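Local coordinates for protein particle-associated glycoside hydrolase (Acinetobacter phage Fri1, PDB 6C72) that depolymerises the capsular polysaccharide of Acinetobacter baumannii as part of the phage tailspike, probably opening a path to the host cell surface, at residues G243-G248 with A273-H278; I222-D227 with S255-E260. One frame throughout, in Å; residues are numbered along the deposited sequence.

Contact 1 (G243-G248 with A273-H278); sequences GLYIRG and ALVYCH. With ZN (zinc ion), chain H.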
loop_
_atom_site.group_PDB
_atom_site.type_symbol
_atom_site.label_atom_id
_atom_site.label_comp_id
_atom_site.label_asym_id
_atom_site.label_seq_id
_atom_site.Cartn_x
_atom_site.Cartn_y
_atom_site.Cartn_z
ATOM N N GLY A 243 -17.201 21.142 7.250
ATOM C CA GLY A 243 -17.761 20.060 8.036
ATOM C C GLY A 243 -16.726 19.403 8.934
ATOM O O GLY A 243 -17.033 19.002 10.059
ATOM N N LEU A 244 -15.487 19.299 8.454
ATOM C CA LEU A 244 -14.371 18.718 9.188
ATOM C C LEU A 244 -13.162 19.630 9.031
ATOM O O LEU A 244 -12.864 20.079 7.920
ATOM C CB LEU A 244 -14.047 17.311 8.664
ATOM C CG LEU A 244 -12.736 16.654 9.112
ATOM C CD1 LEU A 244 -12.709 16.350 10.603
ATOM C CD2 LEU A 244 -12.437 15.404 8.279
ATOM N N TYR A 245 -12.480 19.909 10.139
ATOM C CA TYR A 245 -11.336 20.813 10.166
ATOM C C TYR A 245 -10.323 20.260 11.160
ATOM O O TYR A 245 -10.647 20.068 12.337
ATOM C CB TYR A 245 -11.779 22.223 10.550
ATOM C CG TYR A 245 -10.699 23.284 10.569
ATOM C CD1 TYR A 245 -10.425 24.040 9.442
ATOM C CD2 TYR A 245 -9.986 23.560 11.732
ATOM C CE1 TYR A 245 -9.462 25.028 9.451
ATOM C CE2 TYR A 245 -9.013 24.549 11.759
ATOM C CZ TYR A 245 -8.755 25.280 10.610
ATOM O OH TYR A 245 -7.794 26.272 10.628
ATOM N N ILE A 246 -9.111 19.978 10.696
ATOM C CA ILE A 246 -8.110 19.324 11.528
ATOM C C ILE A 246 -6.894 20.232 11.633
ATOM O O ILE A 246 -6.164 20.431 10.649
ATOM C CB ILE A 246 -7.726 17.956 10.973
ATOM C CG1 ILE A 246 -9.004 17.133 10.687
ATOM C CG2 ILE A 246 -6.774 17.276 11.937
ATOM C CD1 ILE A 246 -8.749 15.689 10.317
ATOM N N ARG A 247 -6.632 20.732 12.835
ATOM C CA ARG A 247 -5.473 21.593 13.043
ATOM C C ARG A 247 -4.950 21.365 14.452
ATOM O O ARG A 247 -5.576 21.798 15.421
ATOM C CB ARG A 247 -5.846 23.056 12.822
ATOM C CG ARG A 247 -4.659 23.974 12.874
ATOM C CD ARG A 247 -5.010 25.436 12.831
ATOM N NE ARG A 247 -3.784 26.182 12.652
ATOM C CZ ARG A 247 -3.630 27.474 12.915
ATOM N NH1 ARG A 247 -4.652 28.181 13.388
ATOM N NH2 ARG A 247 -2.446 28.054 12.713
ATOM N N GLY A 248 -3.800 20.705 14.568
ATOM C CA GLY A 248 -3.175 20.509 15.859
ATOM C C GLY A 248 -2.381 21.733 16.297
ATOM O O GLY A 248 -2.459 22.815 15.710
ATOM N N ALA A 273 -11.189 20.333 5.617
ATOM C CA ALA A 273 -9.866 20.927 5.497
ATOM C C ALA A 273 -8.904 20.242 6.450
ATOM O O ALA A 273 -9.243 19.988 7.611
ATOM C CB ALA A 273 -9.889 22.436 5.772
ATOM N N LEU A 274 -7.719 19.920 5.939
ATOM C CA LEU A 274 -6.594 19.468 6.741
ATOM C C LEU A 274 -5.601 20.615 6.785
ATOM O O LEU A 274 -5.112 21.051 5.736
ATOM C CB LEU A 274 -5.944 18.214 6.153
ATOM C CG LEU A 274 -6.855 17.027 5.823
ATOM C CD1 LEU A 274 -6.014 15.795 5.534
ATOM C CD2 LEU A 274 -7.812 16.759 6.963
ATOM N N VAL A 275 -5.282 21.085 7.991
ATOM C CA VAL A 275 -4.478 22.282 8.178
ATOM C C VAL A 275 -3.168 21.990 8.903
ATOM O O VAL A 275 -2.120 22.539 8.542
ATOM C CB VAL A 275 -5.288 23.355 8.929
ATOM C CG1 VAL A 275 -4.466 24.591 9.171
ATOM C CG2 VAL A 275 -6.559 23.679 8.150
ATOM N N TYR A 276 -3.190 21.099 9.897
ATOM C CA TYR A 276 -1.985 20.795 10.673
ATOM C C TYR A 276 -2.208 19.418 11.299
ATOM O O TYR A 276 -2.878 19.312 12.330
ATOM C CB TYR A 276 -1.740 21.870 11.721
ATOM C CG TYR A 276 -0.439 21.811 12.520
ATOM C CD1 TYR A 276 0.504 20.806 12.330
ATOM C CD2 TYR A 276 -0.178 22.780 13.487
ATOM C CE1 TYR A 276 1.665 20.774 13.079
ATOM C CE2 TYR A 276 0.971 22.760 14.245
ATOM C CZ TYR A 276 1.893 21.763 14.047
ATOM O OH TYR A 276 3.046 21.770 14.813
ATOM N N CYS A 277 -1.668 18.376 10.660
ATOM C CA CYS A 277 -1.905 16.996 11.073
ATOM C C CYS A 277 -1.082 16.084 10.178
ATOM O O CYS A 277 -0.594 16.493 9.123
ATOM C CB CYS A 277 -3.388 16.620 10.992
ATOM S SG CYS A 277 -4.154 16.921 9.357
ATOM N N HIS A 278 -0.937 14.833 10.607
ATOM C CA HIS A 278 -0.324 13.843 9.735
ATOM C C HIS A 278 -0.954 12.479 9.989
ATOM O O HIS A 278 -1.633 12.261 10.996
ATOM C CB HIS A 278 1.221 13.804 9.870
ATOM C CG HIS A 278 1.729 13.317 11.195
ATOM N ND1 HIS A 278 2.080 12.003 11.421
ATOM C CD2 HIS A 278 1.998 13.977 12.347
ATOM C CE1 HIS A 278 2.514 11.868 12.660
ATOM N NE2 HIS A 278 2.478 13.051 13.242
HETATM ZN ZN ZN H . 2.972 13.430 15.190
HETATM O O HOH W 1 2.439 15.443 15.389
HETATM O O HOH W 2 5.213 13.346 14.878
HETATM O O HOH W 3 3.960 14.005 17.188
HETATM O O HOH W 4 2.431 11.493 16.270
#
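Two neighbouring coils of the tailspike's parallel beta-helix meet here in a parallel strand pair, Tyr-245 beside Ala-273 and Ile-246 beside Leu-274, interrupted by a beta bulge before Arg-247 pairs with Tyr-276. The directions of 244-247 and 273-275 differ by 7°. Regular pairing starts with Ala-273 N bonding to Leu-244 O (2.9 Å), and Ile-246 N then bonds to Ala-273 O at 3.1 Å. At the bulge Ile-246 O is gripped twice, by Val-275 N at 2.9 Å, nearly along the C=O axis, and by Tyr-276 N at 3.1 Å. The extra residue is absorbed at Val-275, whose psi of -39° departs from the extended chain, and the register moves by one; Tyr-276 O then accepts Gly-248 N (2.8 Å).

On the face carrying Ile-246 and Leu-274, these two side chains lie side by side and point the same way, Ile-246 CD1 against Leu-274 CD2 at 3.6 Å. Past the bulge, Ile-246 CG2 settles on CB and SG of Cys-277. On the other face, Tyr-245 CG lies anti to its backbone N (chi1 -178°), and Tyr-245 CE1 packs on Val-275 CG2 at 3.5 Å. The other methyl, Val-275 CG1, is crossed by the extended chain of Arg-247, whose NE forms a salt bridge with Asp-310. Where the segment ends, His-278 holds a zinc ion through NE2, with four waters completing the modelled shell.

Strand 244-247 lies between strands 220-224 and 272-275; beyond the latter comes 300-302. Ile-246 also packs inward on His-257 and Phe-259 of strand 255-260, while Arg-167 of the second subunit bonds to Gly-248 O.

Contact 2 (I222-D227 with S255-E260); sequences IKIIGD and SNHYFE. With ZN (zinc ion), chain M.
Asp-227 OD1 takes two donors from Ser-255. The stronger is the hydroxyl: Ser-255 OG donates a hydrogen bond to Asp-227 OD1 at 2.8 Å, approaching OD1 almost head-on, in line with its C-O bond. The second is weak, Ser-255 N to the same OD1 at 3.0 Å, with a bent N-H...O angle of 130°. Asp-227 reaches this spot with CG anti to the backbone N (chi1 -171°), while the Ser-255 chi1 of 69° holds OG on the same side as its own N, which lets both donors reach OD1.

One step inward, the carbonyl of Gly-226 approaches the edge of the His-257 imidazole near its plane, Gly-226 O lying 3.2 Å from CE1. The far nitrogen of that ring, ND1, is hydrogen-bonded to Phe-229 N, which helps fix its turn. Ile-224 slides past the imidazole in the opposite direction and lays CG2 against CE1 and NE2, the latter 3.6 Å away. Its other arm meets Phe-259 tip to tip, CD1 coming in at the ring edge 3.8 Å from CZ; Phe-259 itself stacks on Phe-282 of the next coil.

At the far end of the strand Glu-260 leaves this packing. Its OE2 binds a zinc ion at 2.4 Å and is also reached by Asn-256 of the third subunit, while Tyr-258 OH bonds to OE1 from above the carboxylate plane.

Ile-224, His-257 and Phe-259 meet across the interior between two walls, with aliphatic and aromatic rows stacked from coil to coil, as is typical of the interior of a parallel beta-helix.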
loop_
_atom_site.group_PDB
_atom_site.type_symbol
_atom_site.label_atom_id
_atom_site.label_comp_id
_atom_site.label_asym_id
_atom_site.label_seq_id
_atom_site.Cartn_x
_atom_site.Cartn_y
_atom_site.Cartn_z
ATOM N N ILE A 222 -16.780 19.071 12.893
ATOM C CA ILE A 222 -15.735 18.478 13.718
ATOM C C ILE A 222 -14.476 19.305 13.525
ATOM O O ILE A 222 -14.000 19.461 12.394
ATOM C CB ILE A 222 -15.471 17.006 13.361
ATOM C CG1 ILE A 222 -16.773 16.204 13.331
ATOM C CG2 ILE A 222 -14.471 16.392 14.351
ATOM C CD1 ILE A 222 -16.617 14.810 12.768
ATOM N N LYS A 223 -13.973 19.870 14.617
ATOM C CA LYS A 223 -12.682 20.546 14.659
ATOM C C LYS A 223 -11.753 19.705 15.520
ATOM O O LYS A 223 -12.022 19.503 16.709
ATOM C CB LYS A 223 -12.808 21.968 15.219
ATOM C CG LYS A 223 -11.483 22.674 15.370
ATOM C CD LYS A 223 -11.585 24.122 15.872
ATOM C CE LYS A 223 -10.161 24.692 15.995
ATOM N NZ LYS A 223 -10.048 26.073 16.574
ATOM N N ILE A 224 -10.676 19.205 14.923
ATOM C CA ILE A 224 -9.782 18.260 15.583
ATOM C C ILE A 224 -8.457 18.944 15.884
ATOM O O ILE A 224 -7.755 19.387 14.967
ATOM C CB ILE A 224 -9.571 16.999 14.737
ATOM C CG1 ILE A 224 -10.907 16.282 14.510
ATOM C CG2 ILE A 224 -8.594 16.075 15.426
ATOM C CD1 ILE A 224 -10.778 15.051 13.578
ATOM N N ILE A 225 -8.133 19.046 17.169
ATOM C CA ILE A 225 -6.789 19.400 17.617
ATOM C C ILE A 225 -6.086 18.215 18.259
ATOM O O ILE A 225 -4.847 18.167 18.238
ATOM C CB ILE A 225 -6.816 20.590 18.603
ATOM C CG1 ILE A 225 -7.809 21.658 18.153
ATOM C CG2 ILE A 225 -5.423 21.215 18.793
ATOM C CD1 ILE A 225 -7.935 22.785 19.165
ATOM N N GLY A 226 -6.832 17.251 18.802
ATOM C CA GLY A 226 -6.264 16.113 19.490
ATOM C C GLY A 226 -5.788 15.030 18.541
ATOM O O GLY A 226 -5.559 15.252 17.350
ATOM N N ASP A 227 -5.666 13.827 19.091
ATOM C CA ASP A 227 -4.930 12.730 18.484
ATOM C C ASP A 227 -5.795 11.478 18.424
ATOM O O ASP A 227 -6.613 11.235 19.311
ATOM C CB ASP A 227 -3.656 12.451 19.297
ATOM C CG ASP A 227 -2.732 11.488 18.620
ATOM O OD1 ASP A 227 -2.153 11.831 17.556
ATOM O OD2 ASP A 227 -2.611 10.358 19.153
ATOM N N SER A 255 -2.664 13.253 14.974
ATOM C CA SER A 255 -2.320 12.238 13.993
ATOM C C SER A 255 -3.176 10.997 14.184
ATOM O O SER A 255 -3.912 10.862 15.164
ATOM C CB SER A 255 -0.835 11.867 14.088
ATOM O OG SER A 255 -0.572 11.174 15.299
ATOM N N ASN A 256 -3.014 10.061 13.250
ATOM C CA ASN A 256 -3.683 8.765 13.305
ATOM C C ASN A 256 -5.203 8.926 13.256
ATOM O O ASN A 256 -5.941 8.298 14.016
ATOM C CB ASN A 256 -3.237 7.985 14.549
ATOM C CG ASN A 256 -3.691 6.545 14.532
ATOM O OD1 ASN A 256 -3.806 5.939 13.468
ATOM N ND2 ASN A 256 -3.962 5.988 15.708
ATOM N N HIS A 257 -5.684 9.800 12.379
ATOM C CA HIS A 257 -7.113 10.036 12.271
ATOM C C HIS A 257 -7.699 9.183 11.159
ATOM O O HIS A 257 -7.148 9.112 10.059
ATOM C CB HIS A 257 -7.405 11.512 12.023
ATOM C CG HIS A 257 -6.836 12.411 13.073
ATOM N ND1 HIS A 257 -7.027 12.188 14.419
ATOM C CD2 HIS A 257 -6.112 13.552 12.978
ATOM C CE1 HIS A 257 -6.438 13.148 15.111
ATOM N NE2 HIS A 257 -5.877 13.988 14.260
ATOM N N TYR A 258 -8.845 8.581 11.432
ATOM C CA TYR A 258 -9.436 7.617 10.526
ATOM C C TYR A 258 -10.904 7.947 10.301
ATOM O O TYR A 258 -11.650 8.158 11.261
ATOM C CB TYR A 258 -9.276 6.207 11.083
ATOM C CG TYR A 258 -9.758 5.161 10.133
ATOM C CD1 TYR A 258 -8.984 4.764 9.061
ATOM C CD2 TYR A 258 -11.010 4.585 10.295
ATOM C CE1 TYR A 258 -9.435 3.803 8.178
ATOM C CE2 TYR A 258 -11.465 3.630 9.428
ATOM C CZ TYR A 258 -10.678 3.249 8.364
ATOM O OH TYR A 258 -11.141 2.299 7.490
ATOM N N PHE A 259 -11.309 7.979 9.037
ATOM C CA PHE A 259 -12.681 8.269 8.641
ATOM C C PHE A 259 -13.133 7.231 7.626
ATOM O O PHE A 259 -12.429 6.971 6.644
ATOM C CB PHE A 259 -12.806 9.677 8.043
ATOM C CG PHE A 259 -12.266 10.758 8.937
ATOM C CD1 PHE A 259 -10.906 11.077 8.924
ATOM C CD2 PHE A 259 -13.110 11.446 9.796
ATOM C CE1 PHE A 259 -10.394 12.069 9.749
ATOM C CE2 PHE A 259 -12.610 12.449 10.631
ATOM C CZ PHE A 259 -11.235 12.762 10.608
ATOM N N GLU A 260 -14.297 6.635 7.870
ATOM C CA GLU A 260 -14.851 5.656 6.946
ATOM C C GLU A 260 -16.350 5.864 6.809
ATOM O O GLU A 260 -17.028 6.142 7.795
ATOM C CB GLU A 260 -14.576 4.225 7.401
ATOM C CG GLU A 260 -14.935 3.204 6.345
ATOM C CD GLU A 260 -14.597 1.802 6.775
ATOM O OE1 GLU A 260 -13.832 1.663 7.760
ATOM O OE2 GLU A 260 -15.100 0.847 6.145
HETATM ZN ZN ZN M . -13.883 -1.178 6.449
HETATM O O HOH W 5 -14.092 -1.945 4.438
#

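How the contacts relate
The two contacts lie with centres about 8 Å apart in the same part of the beta-helix, and their segments alternate along the chain: 222-227, 243-248, 255-260, 273-278. Contact 1 joins successive coils within one wall; contact 2 spans the interior between two walls. Strands 220-224 and 244-247 tie them together as parallel neighbours, with probable hydrogen bonds from Tyr-245 N to Ile-222 O (2.8 Å) and Ile-224 N to Tyr-245 O. Segments 273-278 and 255-260 also touch, His-278 O packing on Ser-255 CB. Both contacts touch the second subunit, and contact 2 also reaches the third through Glu-260, so this part of the beta-helix helps build the trimeric spike as well as its own core.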